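Local structure of cyanuric acid amidohydrolase (Azorhizobium caulinodans, 4NQ3) at residues 50-55 with 227-232. The protein hydrolyses cyanuric acid, opening its s-triazine ring to give carboxybiuret, which decarboxylates spontaneously to biuret. Numbering follows the deposited sequence.
Sequences FSRGFA and SGIELL. With BR8 (barbituric acid), chain C.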
loop_
_atom_site.group_PDB
_atom_site.type_symbol
_atom_site.label_atom_id
_atom_site.label_comp_id
_atom_site.label_asym_id
_atom_site.label_seq_id
_atom_site.Cartn_x
_atom_site.Cartn_y
_atom_site.Cartn_z
ATOM N N PHE A 50 -7.586 4.794 11.789
ATOM C CA PHE A 50 -8.540 5.586 12.551
ATOM C C PHE A 50 -9.928 4.970 12.526
ATOM O O PHE A 50 -10.867 5.528 13.111
ATOM C CB PHE A 50 -8.570 7.025 12.033
ATOM C CG PHE A 50 -7.233 7.657 12.046
ATOM C CD1 PHE A 50 -6.689 8.126 13.247
ATOM C CD2 PHE A 50 -6.463 7.702 10.885
ATOM C CE1 PHE A 50 -5.406 8.676 13.278
ATOM C CE2 PHE A 50 -5.176 8.257 10.907
ATOM C CZ PHE A 50 -4.646 8.732 12.097
ATOM N N SER A 51 -10.068 3.814 11.883
ATOM C CA SER A 51 -11.351 3.158 11.942
ATOM C C SER A 51 -11.603 2.715 13.392
ATOM O O SER A 51 -12.739 2.706 13.848
ATOM C CB SER A 51 -11.405 1.987 10.972
ATOM O OG SER A 51 -10.622 0.903 11.429
ATOM N N ARG A 52 -10.532 2.405 14.124
ATOM C CA ARG A 52 -10.614 1.969 15.520
ATOM C C ARG A 52 -11.221 3.068 16.385
ATOM O O ARG A 52 -12.204 2.848 17.093
ATOM C CB ARG A 52 -9.224 1.592 16.066
ATOM C CG ARG A 52 -8.633 0.312 15.478
ATOM C CD ARG A 52 -7.263 -0.030 16.036
ATOM N NE ARG A 52 -6.368 1.109 15.947
ATOM C CZ ARG A 52 -5.186 1.100 15.352
ATOM N NH1 ARG A 52 -4.731 -0.010 14.789
ATOM N NH2 ARG A 52 -4.452 2.200 15.335
ATOM N N GLY A 53 -10.599 4.245 16.348
ATOM C CA GLY A 53 -11.045 5.364 17.152
ATOM C C GLY A 53 -12.435 5.817 16.766
ATOM O O GLY A 53 -13.251 6.164 17.636
ATOM N N PHE A 54 -12.716 5.762 15.469
ATOM C CA PHE A 54 -14.036 6.087 14.936
ATOM C C PHE A 54 -15.118 5.163 15.525
ATOM O O PHE A 54 -16.166 5.632 15.963
ATOM C CB PHE A 54 -13.999 5.995 13.402
ATOM C CG PHE A 54 -15.157 6.642 12.715
ATOM C CD1 PHE A 54 -16.035 7.462 13.407
ATOM C CD2 PHE A 54 -15.363 6.456 11.368
ATOM C CE1 PHE A 54 -17.108 8.073 12.762
ATOM C CE2 PHE A 54 -16.433 7.071 10.730
ATOM C CZ PHE A 54 -17.303 7.869 11.431
ATOM N N ALA A 55 -14.866 3.852 15.551
ATOM C CA ALA A 55 -15.819 2.912 16.152
ATOM C C ALA A 55 -15.977 3.191 17.654
ATOM O O ALA A 55 -17.077 3.093 18.197
ATOM C CB ALA A 55 -15.381 1.485 15.935
ATOM N N SER A 227 -2.864 -3.506 19.715
ATOM C CA SER A 227 -2.358 -2.169 19.980
ATOM C C SER A 227 -3.181 -1.149 19.175
ATOM O O SER A 227 -3.759 -1.488 18.157
ATOM C CB SER A 227 -0.865 -2.107 19.640
ATOM O OG SER A 227 -0.267 -0.878 20.018
ATOM N N GLY A 228 -3.264 0.091 19.635
ATOM C CA GLY A 228 -4.034 1.078 18.917
ATOM C C GLY A 228 -3.631 2.497 19.249
ATOM O O GLY A 228 -3.153 2.787 20.335
ATOM N N ILE A 229 -3.827 3.396 18.300
ATOM C CA ILE A 229 -3.429 4.782 18.487
ATOM C C ILE A 229 -4.407 5.537 19.370
ATOM O O ILE A 229 -4.096 6.630 19.848
ATOM C CB ILE A 229 -3.299 5.511 17.128
ATOM C CG1 ILE A 229 -2.640 6.872 17.294
ATOM C CG2 ILE A 229 -4.643 5.665 16.468
ATOM C CD1 ILE A 229 -2.270 7.479 15.953
ATOM N N GLU A 230 -5.575 4.945 19.609
ATOM C CA GLU A 230 -6.692 5.681 20.211
ATOM C C GLU A 230 -6.825 5.603 21.731
ATOM O O GLU A 230 -7.825 6.055 22.270
ATOM C CB GLU A 230 -8.016 5.201 19.612
ATOM C CG GLU A 230 -8.379 3.730 19.887
ATOM C CD GLU A 230 -7.667 2.788 18.904
ATOM O OE1 GLU A 230 -7.054 3.324 17.953
ATOM O OE2 GLU A 230 -7.763 1.537 19.030
ATOM N N LEU A 231 -5.878 5.000 22.434
ATOM C CA LEU A 231 -5.973 5.023 23.888
ATOM C C LEU A 231 -4.600 5.215 24.514
ATOM O O LEU A 231 -3.606 4.842 23.914
ATOM C CB LEU A 231 -6.624 3.736 24.398
ATOM C CG LEU A 231 -5.790 2.451 24.517
ATOM C CD1 LEU A 231 -6.558 1.440 25.313
ATOM C CD2 LEU A 231 -5.474 1.874 23.190
ATOM N N LEU A 232 -4.534 5.759 25.723
ATOM C CA LEU A 232 -3.234 5.934 26.357
ATOM C C LEU A 232 -2.952 4.889 27.431
ATOM O O LEU A 232 -1.801 4.733 27.853
ATOM C CB LEU A 232 -3.107 7.333 26.949
ATOM C CG LEU A 232 -3.169 8.408 25.870
ATOM C CD1 LEU A 232 -2.996 9.748 26.524
ATOM C CD2 LEU A 232 -2.115 8.164 24.758
HETATM N N1 BR8 C . -3.883 -3.589 16.298
HETATM C C2 BR8 C . -4.933 -3.680 15.451
HETATM O O2 BR8 C . -5.602 -2.684 15.259
HETATM N N3 BR8 C . -5.217 -4.860 14.824
HETATM C C4 BR8 C . -4.433 -6.024 15.028
HETATM O O4 BR8 C . -4.716 -7.063 14.441
HETATM C C5 BR8 C . -3.246 -6.065 15.993
HETATM C C6 BR8 C . -3.064 -4.676 16.590
HETATM O O8 BR8 C . -2.154 -4.483 17.364
HETATM O O HOH W 1 -7.660 4.933 16.032
#
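The guanidinium of R52 lies with one face over the backbone of S227 and G228, the G228 CA standing 3.6 Å above its plane. The chain, extended through CG and CD, bends at chi3 (-51°) and crosses E230 at about a right angle, so that R52 NE donates to the syn lone pair of E230 OE1 (3.1 Å), a hydrogen bond that is part of a salt bridge. R52 NH1 donates to O2 of barbituric acid at 2.9 Å and also to the C46 carbonyl oxygen. I229 CG2 sits at the guanidinium edge beside NH2. An alanine in place of R52 would remove the bonds to E230 and the ligand and would probably weaken substrate binding while leaving the E230 carboxylate, near the active-site K156, less firmly placed. E230 OE1 also accepts a hydrogen bond from a water, which accepts one from G53 N. S227 pairs with the ligand through its backbone: N donates to O8, and O accepts from N1 at 2.8 Å. R52 and S227 both bind substrate in the threefold-symmetric active site. Helix 51-67 meets the loop between strands 223-227 and 235-242 of another predicted repeating unit, with R52 also packed on strands 34-41, 75-80 and 150-157.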